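Local coordinates for putative lipoprotein (Bacteroides thetaiotaomicron, PDB 4Q1Z) that is of unknown function but, as a two-domain putative lipoprotein of the DUF4876 family, is probably tethered to a bacterial membrane by a lipid anchor, at residues A[112-117]-A[382-387]; A[126-131]-A[198-203]; A[175-180]-A[225-230]. One frame throughout, in Å; residues are numbered along the deposited sequence.

Contact 1 of 3, residues A[112-117]-A[382-387]; sequences EIYYCG and VVPVMR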
loop_
_atom_site.group_PDB
_atom_site.type_symbol
_atom_site.label_atom_id
_atom_site.label_comp_id
_atom_site.label_asym_id
_atom_site.label_seq_id
_atom_site.Cartn_x
_atom_site.Cartn_y
_atom_site.Cartn_z
ATOM N N GLU A 112 -4.615 -5.190 2.877
ATOM C CA GLU A 112 -5.601 -6.256 2.883
ATOM C C GLU A 112 -6.590 -5.970 1.790
ATOM O O GLU A 112 -6.968 -4.805 1.621
ATOM C CB GLU A 112 -6.293 -6.330 4.266
ATOM C CG GLU A 112 -7.344 -7.433 4.397
ATOM C CD GLU A 112 -7.224 -8.332 5.616
ATOM O OE1 GLU A 112 -6.405 -8.028 6.514
ATOM O OE2 GLU A 112 -7.937 -9.360 5.657
ATOM N N ILE A 113 -7.000 -7.029 1.037
ATOM C CA ILE A 113 -7.976 -6.961 -0.058
ATOM C C ILE A 113 -8.964 -8.147 0.034
ATOM O O ILE A 113 -8.544 -9.304 0.173
ATOM C CB ILE A 113 -7.275 -6.908 -1.474
ATOM C CG1 ILE A 113 -6.236 -5.749 -1.578
ATOM C CG2 ILE A 113 -8.321 -6.830 -2.604
ATOM C CD1 ILE A 113 -5.301 -5.764 -2.829
ATOM N N TYR A 114 -10.280 -7.853 -0.060
ATOM C CA TYR A 114 -11.328 -8.873 -0.063
ATOM C C TYR A 114 -12.208 -8.620 -1.277
ATOM O O TYR A 114 -12.758 -7.535 -1.404
ATOM C CB TYR A 114 -12.086 -8.874 1.260
ATOM C CG TYR A 114 -13.337 -9.727 1.283
ATOM C CD1 TYR A 114 -13.308 -11.064 0.875
ATOM C CD2 TYR A 114 -14.531 -9.226 1.788
ATOM C CE1 TYR A 114 -14.449 -11.863 0.939
ATOM C CE2 TYR A 114 -15.674 -10.010 1.839
ATOM C CZ TYR A 114 -15.634 -11.321 1.400
ATOM O OH TYR A 114 -16.774 -12.079 1.457
ATOM N N TYR A 115 -12.281 -9.597 -2.210
ATOM C CA TYR A 115 -12.953 -9.431 -3.515
ATOM C C TYR A 115 -13.897 -10.555 -3.993
ATOM O O TYR A 115 -14.631 -10.329 -4.963
ATOM C CB TYR A 115 -11.862 -9.296 -4.616
ATOM C CG TYR A 115 -10.899 -10.473 -4.721
ATOM C CD1 TYR A 115 -11.257 -11.634 -5.407
ATOM C CD2 TYR A 115 -9.613 -10.402 -4.184
ATOM C CE1 TYR A 115 -10.400 -12.730 -5.469
ATOM C CE2 TYR A 115 -8.733 -11.481 -4.272
ATOM C CZ TYR A 115 -9.127 -12.642 -4.929
ATOM O OH TYR A 115 -8.282 -13.723 -5.043
ATOM N N CYS A 116 -13.824 -11.764 -3.420
ATOM C CA CYS A 116 -14.518 -12.904 -4.031
ATOM C C CYS A 116 -16.022 -13.020 -3.669
ATOM O O CYS A 116 -16.723 -13.896 -4.211
ATOM C CB CYS A 116 -13.774 -14.203 -3.747
ATOM S SG CYS A 116 -13.904 -14.754 -2.030
ATOM N N GLY A 117 -16.502 -12.155 -2.786
ATOM C CA GLY A 117 -17.880 -12.257 -2.350
ATOM C C GLY A 117 -18.055 -13.370 -1.331
ATOM O O GLY A 117 -17.096 -14.084 -0.993
ATOM N N VAL A 382 -7.305 -15.962 3.827
ATOM C CA VAL A 382 -7.497 -15.538 5.222
ATOM C C VAL A 382 -8.960 -15.123 5.428
ATOM O O VAL A 382 -9.640 -14.775 4.463
ATOM C CB VAL A 382 -6.541 -14.379 5.643
ATOM C CG1 VAL A 382 -5.086 -14.792 5.569
ATOM C CG2 VAL A 382 -6.782 -13.107 4.833
ATOM N N VAL A 383 -9.440 -15.130 6.672
ATOM C CA VAL A 383 -10.772 -14.603 6.937
ATOM C C VAL A 383 -10.602 -13.081 6.916
ATOM O O VAL A 383 -9.764 -12.589 7.685
ATOM C CB VAL A 383 -11.415 -15.122 8.249
ATOM C CG1 VAL A 383 -12.708 -14.371 8.552
ATOM C CG2 VAL A 383 -11.671 -16.626 8.171
ATOM N N PRO A 384 -11.332 -12.326 6.032
ATOM C CA PRO A 384 -11.130 -10.863 5.964
ATOM C C PRO A 384 -11.327 -10.171 7.296
ATOM O O PRO A 384 -12.227 -10.530 8.060
ATOM C CB PRO A 384 -12.169 -10.417 4.939
ATOM C CG PRO A 384 -12.338 -11.610 4.087
ATOM C CD PRO A 384 -12.335 -12.748 5.037
ATOM N N VAL A 385 -10.401 -9.248 7.604
ATOM C CA VAL A 385 -10.409 -8.423 8.818
ATOM C C VAL A 385 -10.122 -6.991 8.405
ATOM O O VAL A 385 -9.243 -6.767 7.576
ATOM C CB VAL A 385 -9.421 -8.927 9.920
ATOM C CG1 VAL A 385 -9.293 -7.922 11.065
ATOM C CG2 VAL A 385 -9.844 -10.294 10.469
HETATM N N MSE A 386 -10.869 -6.022 8.971
HETATM C CA MSE A 386 -10.636 -4.593 8.736
HETATM C C MSE A 386 -9.756 -4.025 9.855
HETATM O O MSE A 386 -10.078 -4.209 11.041
HETATM C CB MSE A 386 -11.950 -3.831 8.641
HETATM C CG MSE A 386 -12.502 -3.790 7.232
HETATM SE SE MSE A 386 -14.359 -3.298 7.294
HETATM C CE MSE A 386 -14.286 -1.404 7.648
ATOM N N ARG A 387 -8.641 -3.345 9.475
ATOM C CA ARG A 387 -7.663 -2.741 10.383
ATOM C C ARG A 387 -6.983 -3.853 11.235
ATOM O O ARG A 387 -6.833 -3.737 12.455
ATOM C CB ARG A 387 -8.301 -1.623 11.249
ATOM C CG ARG A 387 -8.749 -0.407 10.435
ATOM C CD ARG A 387 -9.509 0.606 11.264
ATOM N NE ARG A 387 -10.260 1.518 10.402
ATOM C CZ ARG A 387 -11.573 1.468 10.203
ATOM N NH1 ARG A 387 -12.316 0.587 10.857
ATOM N NH2 ARG A 387 -12.158 2.326 9.376
#
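E112 and Y114 meet P384 and V385 in a mixed contact, one side-chain-to-backbone hydrogen bond beside one CH-pi contact, where the end of strand 108-114 faces the loop that follows edge strand 378-382. Strand 344-347 lies between these two strands in the large mixed sheet, and E112 and V382 both touch its A346. The carboxylate of E112 does the polar work. Its CG is anti to the backbone N (chi1 -179°) and the chain bends at chi2, which sets CD close to the V385 backbone; OE2 lies 3.1 Å from V385 N. The N-H points nearly straight at this oxygen (165°) but arrives from above the carboxylate plane. The same group lies against the carbonyl of V385, with E112 OE1 3.3 Å from V385 O, an approach of two acceptors that carries no bond. OE2 also forms a salt bridge with R388, whose guanidinium reaches V383 O as well. Two residues on, Y114 presents a ring face to the proline. P384 CG stands 3.6 Å from the ring centroid, displaced toward the rim, and comes closest to Y114 CD1 at 3.4 Å; P384 CB lies beside the root of the ring, 3.9 Å from Y114 CG. The Y114 hydroxyl is hydrogen-bonded to D129. The buried carboxylate therefore has both an amide N-H and an arginine as partners. The nearby positive charge would probably favour its ionised form and offset the repulsion from the V385 carbonyl, while P384 CG adds a largely apolar CH-pi contact beside the charged pair.

Contact 2 of 3, residues A[126-131]-A[198-203]; sequences YFRDQF and ISQFAA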
loop_
_atom_site.group_PDB
_atom_site.type_symbol
_atom_site.label_atom_id
_atom_site.label_comp_id
_atom_site.label_asym_id
_atom_site.label_seq_id
_atom_site.Cartn_x
_atom_site.Cartn_y
_atom_site.Cartn_z
ATOM N N TYR A 126 -23.492 -12.932 -2.442
ATOM C CA TYR A 126 -23.308 -11.557 -1.983
ATOM C C TYR A 126 -21.945 -11.083 -2.491
ATOM O O TYR A 126 -20.929 -11.598 -2.033
ATOM C CB TYR A 126 -23.416 -11.436 -0.443
ATOM C CG TYR A 126 -23.527 -10.002 0.048
ATOM C CD1 TYR A 126 -24.713 -9.286 -0.091
ATOM C CD2 TYR A 126 -22.455 -9.370 0.676
ATOM C CE1 TYR A 126 -24.824 -7.969 0.357
ATOM C CE2 TYR A 126 -22.549 -8.045 1.114
ATOM C CZ TYR A 126 -23.747 -7.355 0.971
ATOM O OH TYR A 126 -23.895 -6.063 1.430
ATOM N N PHE A 127 -21.918 -10.168 -3.478
ATOM C CA PHE A 127 -20.656 -9.672 -4.021
ATOM C C PHE A 127 -20.403 -8.205 -3.591
ATOM O O PHE A 127 -19.498 -7.560 -4.142
ATOM C CB PHE A 127 -20.641 -9.803 -5.580
ATOM C CG PHE A 127 -21.801 -9.141 -6.291
ATOM C CD1 PHE A 127 -21.959 -7.754 -6.264
ATOM C CD2 PHE A 127 -22.775 -9.903 -6.921
ATOM C CE1 PHE A 127 -23.066 -7.150 -6.855
ATOM C CE2 PHE A 127 -23.893 -9.296 -7.497
ATOM C CZ PHE A 127 -24.024 -7.929 -7.468
ATOM N N ARG A 128 -21.218 -7.658 -2.648
ATOM C CA ARG A 128 -21.089 -6.224 -2.287
ATOM C C ARG A 128 -20.220 -5.959 -1.047
ATOM O O ARG A 128 -20.062 -4.798 -0.664
ATOM C CB ARG A 128 -22.450 -5.562 -2.108
ATOM C CG ARG A 128 -23.489 -6.051 -3.083
ATOM C CD ARG A 128 -24.830 -5.394 -2.904
ATOM N NE ARG A 128 -25.702 -5.744 -4.026
ATOM C CZ ARG A 128 -25.709 -5.093 -5.180
ATOM N NH1 ARG A 128 -24.965 -4.006 -5.337
ATOM N NH2 ARG A 128 -26.486 -5.499 -6.175
ATOM N N ASP A 129 -19.612 -7.008 -0.464
ATOM C CA ASP A 129 -18.754 -6.857 0.717
ATOM C C ASP A 129 -17.264 -6.514 0.349
ATOM O O ASP A 129 -16.447 -6.343 1.254
ATOM C CB ASP A 129 -18.846 -8.100 1.636
ATOM C CG ASP A 129 -18.718 -9.456 0.962
ATOM O OD1 ASP A 129 -18.384 -9.497 -0.255
ATOM O OD2 ASP A 129 -18.857 -10.480 1.666
ATOM N N GLN A 130 -16.946 -6.358 -0.957
ATOM C CA GLN A 130 -15.603 -6.030 -1.467
ATOM C C GLN A 130 -14.985 -4.792 -0.779
ATOM O O GLN A 130 -15.668 -3.782 -0.608
ATOM C CB GLN A 130 -15.633 -5.772 -2.992
ATOM C CG GLN A 130 -15.982 -6.985 -3.838
ATOM C CD GLN A 130 -15.748 -6.760 -5.326
ATOM O OE1 GLN A 130 -16.044 -5.699 -5.897
ATOM N NE2 GLN A 130 -15.257 -7.791 -6.000
ATOM N N PHE A 131 -13.704 -4.868 -0.399
ATOM C CA PHE A 131 -12.977 -3.758 0.210
ATOM C C PHE A 131 -11.464 -3.890 -0.064
ATOM O O PHE A 131 -10.957 -4.981 -0.352
ATOM C CB PHE A 131 -13.279 -3.594 1.724
ATOM C CG PHE A 131 -12.536 -4.516 2.665
ATOM C CD1 PHE A 131 -11.296 -4.151 3.190
ATOM C CD2 PHE A 131 -13.064 -5.759 3.013
ATOM C CE1 PHE A 131 -10.605 -5.005 4.063
ATOM C CE2 PHE A 131 -12.380 -6.604 3.895
ATOM C CZ PHE A 131 -11.162 -6.212 4.426
ATOM N N ILE A 198 -11.377 1.442 1.539
ATOM C CA ILE A 198 -12.316 1.790 0.481
ATOM C C ILE A 198 -13.161 0.552 0.266
ATOM O O ILE A 198 -12.615 -0.524 0.036
ATOM C CB ILE A 198 -11.670 2.304 -0.843
ATOM C CG1 ILE A 198 -10.424 3.179 -0.599
ATOM C CG2 ILE A 198 -12.710 3.034 -1.664
ATOM C CD1 ILE A 198 -9.451 3.180 -1.750
ATOM N N SER A 199 -14.477 0.693 0.404
ATOM C CA SER A 199 -15.452 -0.373 0.197
ATOM C C SER A 199 -16.227 -0.128 -1.083
ATOM O O SER A 199 -16.390 1.022 -1.482
ATOM C CB SER A 199 -16.420 -0.442 1.371
ATOM O OG SER A 199 -15.935 -1.243 2.436
ATOM N N GLN A 200 -16.706 -1.192 -1.733
ATOM C CA GLN A 200 -17.582 -1.073 -2.903
ATOM C C GLN A 200 -18.878 -0.395 -2.424
ATOM O O GLN A 200 -19.344 0.564 -3.031
ATOM C CB GLN A 200 -17.866 -2.469 -3.511
ATOM C CG GLN A 200 -18.931 -2.461 -4.587
ATOM C CD GLN A 200 -19.624 -3.787 -4.780
ATOM O OE1 GLN A 200 -20.839 -3.895 -4.600
ATOM N NE2 GLN A 200 -18.899 -4.802 -5.239
ATOM N N PHE A 201 -19.408 -0.889 -1.284
ATOM C CA PHE A 201 -20.631 -0.469 -0.609
ATOM C C PHE A 201 -20.324 -0.425 0.874
ATOM O O PHE A 201 -20.262 -1.470 1.516
ATOM C CB PHE A 201 -21.760 -1.468 -0.965
ATOM C CG PHE A 201 -23.091 -1.348 -0.252
ATOM C CD1 PHE A 201 -23.742 -0.125 -0.163
ATOM C CD2 PHE A 201 -23.737 -2.478 0.238
ATOM C CE1 PHE A 201 -24.975 -0.024 0.482
ATOM C CE2 PHE A 201 -24.972 -2.380 0.869
ATOM C CZ PHE A 201 -25.596 -1.159 0.966
ATOM N N ALA A 202 -20.027 0.763 1.409
ATOM C CA ALA A 202 -19.605 0.870 2.815
ATOM C C ALA A 202 -20.793 0.765 3.796
ATOM O O ALA A 202 -21.147 1.745 4.448
ATOM C CB ALA A 202 -18.819 2.153 3.039
ATOM N N ALA A 203 -21.358 -0.453 3.939
ATOM C CA ALA A 203 -22.484 -0.704 4.836
ATOM C C ALA A 203 -22.271 -1.926 5.739
ATOM O O ALA A 203 -21.342 -2.713 5.527
ATOM C CB ALA A 203 -23.763 -0.892 4.026
HETATM O O HOH W 1 -18.155 -3.086 -0.034
HETATM O O HOH W 2 -17.190 -3.413 3.010
#
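Q200 carries most of this contact, its amide reaching between the backbone of F127 and the side chain of Q130. With Q200 CG anti to its N, the extended chain reaches the 127-130 backbone. Q200 NE2 donates to Q130 OE1 at 3.1 Å, an acceptor in the plane of the donating amide, although the donor stands above the Q130 carbonyl plane; the two amides are turned 75° against each other. A second, weak bond runs from Q200 NE2 to F127 O (3.0 Å). Q200 OE1 rests 3.4 Å from R128 CB and near the edge of the F127 ring. On the backbone, Q200 N gives Q130 O an almost straight bond of 3.0 Å. The chains enter an antiparallel pairing here: F131 and S199 form a non-hydrogen-bonded pair where strands 131-136 and 195-199 meet, with F131 CB 3.6 Å from S199 OG. F201 turns a ring edge to the Y126 hydroxyl, which is hydrogen-bonded to H205. A water accepts from F201 N (2.8 Å) and lies close to the carbonyl oxygens of R128 and Q130. Farther out, Q130 NE2 bonds to Y115 O and T259 O, fixing the amide that receives Q200, and S199 OG is hydrogen-bonded to S221 OG.

Contact 3 of 3, residues A[175-180]-A[225-230]; sequences GERVWK and FNMNNP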
loop_
_atom_site.group_PDB
_atom_site.type_symbol
_atom_site.label_atom_id
_atom_site.label_comp_id
_atom_site.label_asym_id
_atom_site.label_seq_id
_atom_site.Cartn_x
_atom_site.Cartn_y
_atom_site.Cartn_z
ATOM N N GLY A 175 -5.953 0.371 -17.680
ATOM C CA GLY A 175 -7.073 0.439 -16.746
ATOM C C GLY A 175 -8.443 0.344 -17.375
ATOM O O GLY A 175 -8.717 0.984 -18.403
ATOM N N GLU A 176 -9.305 -0.468 -16.731
ATOM C CA GLU A 176 -10.697 -0.694 -17.084
ATOM C C GLU A 176 -11.515 0.509 -16.570
ATOM O O GLU A 176 -12.175 1.197 -17.367
ATOM C CB GLU A 176 -11.178 -2.019 -16.486
ATOM C CG GLU A 176 -12.563 -2.429 -16.949
ATOM C CD GLU A 176 -13.210 -3.464 -16.059
ATOM O OE1 GLU A 176 -12.903 -4.664 -16.237
ATOM O OE2 GLU A 176 -13.998 -3.077 -15.163
ATOM N N ARG A 177 -11.427 0.770 -15.228
ATOM C CA ARG A 177 -12.060 1.899 -14.520
ATOM C C ARG A 177 -11.028 2.563 -13.588
ATOM O O ARG A 177 -10.186 1.879 -13.011
ATOM C CB ARG A 177 -13.330 1.479 -13.748
ATOM C CG ARG A 177 -14.235 2.674 -13.456
ATOM C CD ARG A 177 -15.430 2.336 -12.595
ATOM N NE ARG A 177 -16.333 1.360 -13.217
ATOM C CZ ARG A 177 -17.410 1.675 -13.937
ATOM N NH1 ARG A 177 -17.722 2.945 -14.161
ATOM N NH2 ARG A 177 -18.172 0.720 -14.451
ATOM N N VAL A 178 -11.059 3.896 -13.515
ATOM C CA VAL A 178 -10.146 4.749 -12.725
ATOM C C VAL A 178 -10.984 5.671 -11.817
ATOM O O VAL A 178 -11.980 6.256 -12.255
ATOM C CB VAL A 178 -9.155 5.598 -13.607
ATOM C CG1 VAL A 178 -8.063 6.232 -12.754
ATOM C CG2 VAL A 178 -8.550 4.786 -14.769
ATOM N N TRP A 179 -10.598 5.736 -10.548
ATOM C CA TRP A 179 -11.154 6.591 -9.506
ATOM C C TRP A 179 -10.015 7.402 -8.920
ATOM O O TRP A 179 -8.844 7.057 -9.119
ATOM C CB TRP A 179 -11.832 5.770 -8.379
ATOM C CG TRP A 179 -12.933 4.855 -8.804
ATOM C CD1 TRP A 179 -12.805 3.569 -9.259
ATOM C CD2 TRP A 179 -14.343 5.109 -8.705
ATOM N NE1 TRP A 179 -14.048 3.043 -9.529
ATOM C CE2 TRP A 179 -15.011 3.949 -9.145
ATOM C CE3 TRP A 179 -15.111 6.213 -8.286
ATOM C CZ2 TRP A 179 -16.416 3.845 -9.139
ATOM C CZ3 TRP A 179 -16.497 6.134 -8.350
ATOM C CH2 TRP A 179 -17.135 4.956 -8.761
ATOM N N LYS A 180 -10.347 8.458 -8.177
ATOM C CA LYS A 180 -9.355 9.231 -7.434
ATOM C C LYS A 180 -9.930 9.649 -6.096
ATOM O O LYS A 180 -11.146 9.696 -5.907
ATOM C CB LYS A 180 -8.777 10.435 -8.216
ATOM C CG LYS A 180 -9.651 11.664 -8.364
ATOM C CD LYS A 180 -8.848 12.735 -9.070
ATOM C CE LYS A 180 -9.702 13.879 -9.529
ATOM N NZ LYS A 180 -8.879 14.963 -10.125
ATOM N N PHE A 225 -16.919 3.433 -3.107
ATOM C CA PHE A 225 -17.106 3.612 -4.545
ATOM C C PHE A 225 -18.605 3.725 -4.846
ATOM O O PHE A 225 -19.170 2.822 -5.472
ATOM C CB PHE A 225 -16.495 2.433 -5.305
ATOM C CG PHE A 225 -15.005 2.271 -5.180
ATOM C CD1 PHE A 225 -14.137 3.089 -5.899
ATOM C CD2 PHE A 225 -14.465 1.230 -4.431
ATOM C CE1 PHE A 225 -12.749 2.910 -5.823
ATOM C CE2 PHE A 225 -13.070 1.035 -4.372
ATOM C CZ PHE A 225 -12.223 1.888 -5.062
ATOM N N ASN A 226 -19.261 4.796 -4.362
ATOM C CA ASN A 226 -20.698 4.977 -4.576
ATOM C C ASN A 226 -21.023 5.246 -6.074
ATOM O O ASN A 226 -20.344 6.026 -6.734
ATOM C CB ASN A 226 -21.218 6.109 -3.693
ATOM C CG ASN A 226 -22.670 6.436 -3.829
ATOM O OD1 ASN A 226 -23.533 5.569 -3.964
ATOM N ND2 ASN A 226 -22.977 7.713 -3.737
HETATM N N MSE A 227 -22.046 4.573 -6.605
HETATM C CA MSE A 227 -22.471 4.753 -7.992
HETATM C C MSE A 227 -23.986 5.018 -8.030
HETATM O O MSE A 227 -24.633 4.902 -9.087
HETATM C CB MSE A 227 -22.078 3.537 -8.855
HETATM C CG MSE A 227 -20.567 3.355 -8.940
HETATM SE SE MSE A 227 -19.984 2.057 -10.214
HETATM C CE MSE A 227 -20.299 3.051 -11.853
ATOM N N ASN A 228 -24.526 5.380 -6.853
ATOM C CA ASN A 228 -25.922 5.732 -6.573
ATOM C C ASN A 228 -26.872 4.635 -7.025
ATOM O O ASN A 228 -27.776 4.855 -7.838
ATOM C CB ASN A 228 -26.296 7.108 -7.157
ATOM C CG ASN A 228 -25.345 8.208 -6.710
ATOM O OD1 ASN A 228 -25.242 8.539 -5.510
ATOM N ND2 ASN A 228 -24.563 8.725 -7.659
ATOM N N ASN A 229 -26.630 3.434 -6.482
ATOM C CA ASN A 229 -27.468 2.264 -6.659
ATOM C C ASN A 229 -28.745 2.518 -5.831
ATOM O O ASN A 229 -28.622 2.851 -4.653
ATOM C CB ASN A 229 -26.720 0.993 -6.215
ATOM C CG ASN A 229 -27.441 -0.288 -6.564
ATOM O OD1 ASN A 229 -28.649 -0.452 -6.329
ATOM N ND2 ASN A 229 -26.715 -1.209 -7.172
ATOM N N PRO A 230 -29.969 2.450 -6.424
ATOM C CA PRO A 230 -31.184 2.792 -5.648
ATOM C C PRO A 230 -31.460 1.890 -4.455
ATOM O O PRO A 230 -32.069 2.339 -3.476
ATOM C CB PRO A 230 -32.326 2.632 -6.666
ATOM C CG PRO A 230 -31.701 2.617 -7.982
ATOM C CD PRO A 230 -30.299 2.128 -7.829
#
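R177 NH1, hydrogen-bonded to M251 O and H242 NE2, also meets the methyl end of selenomethionine M227. The two side chains reach toward each other tip to tip, and M227 CE settles over one face of the guanidinium, 3.5 Å from R177 NH1. The bend at chi3 of M227 (74°) sets its CE over the guanidinium. A cation-pi contact with Y245 adds an aromatic partner to the same charge. W179 supplies the greater part of the surface on its side. F225 points a ring edge at the indole in an edge-to-face pair: the centroid of the five-membered ring lies 4.5 Å from that of F225, with the planes 59° apart, and F225 CD1 is 3.5 Å from W179 CD2. M227 approaches the far rim of the indole instead, its CG in the ring plane and 3.8 Å from W179 CH2, with the selenium also at the edge in a Met-aromatic contact. An alanine in place of W179 would probably open a gap beside the F225 edge and the M227 chain, leaving both freer to turn. The loop is shaped locally by an Asx turn, in which N226 OD1 accepts from N228 N at 3.1 Å. Strand 177-180 runs between strands 148-152 and 238-245, and the loop linking 223-224 to 238-245 packs over R177 and W179, while F149, H242 and Y257 bring further rings around the W179-F225 pair.

How the contacts relate
All three contacts reach the same large mixed sheet, in the domain that follows the N-terminal seven-stranded sheet. Contacts 1 and 2, centres about 10 Å apart, lie on strand 108-114 and at the start of its sheet neighbour 131-136; Y114 OH meets D129 OD2 and Y115 O meets Q130 NE2 between them. Contact 3 lies about 12 Å from contact 2, joined through S199 O and F225 N and by I198 packing on F225, but about 20 Å from contact 1 without touching it. Contact 1 spans the longest range of sequence and encloses the others, whereas the segments of contacts 2 and 3 alternate. The domain is thus tied together by chain parts distant in sequence.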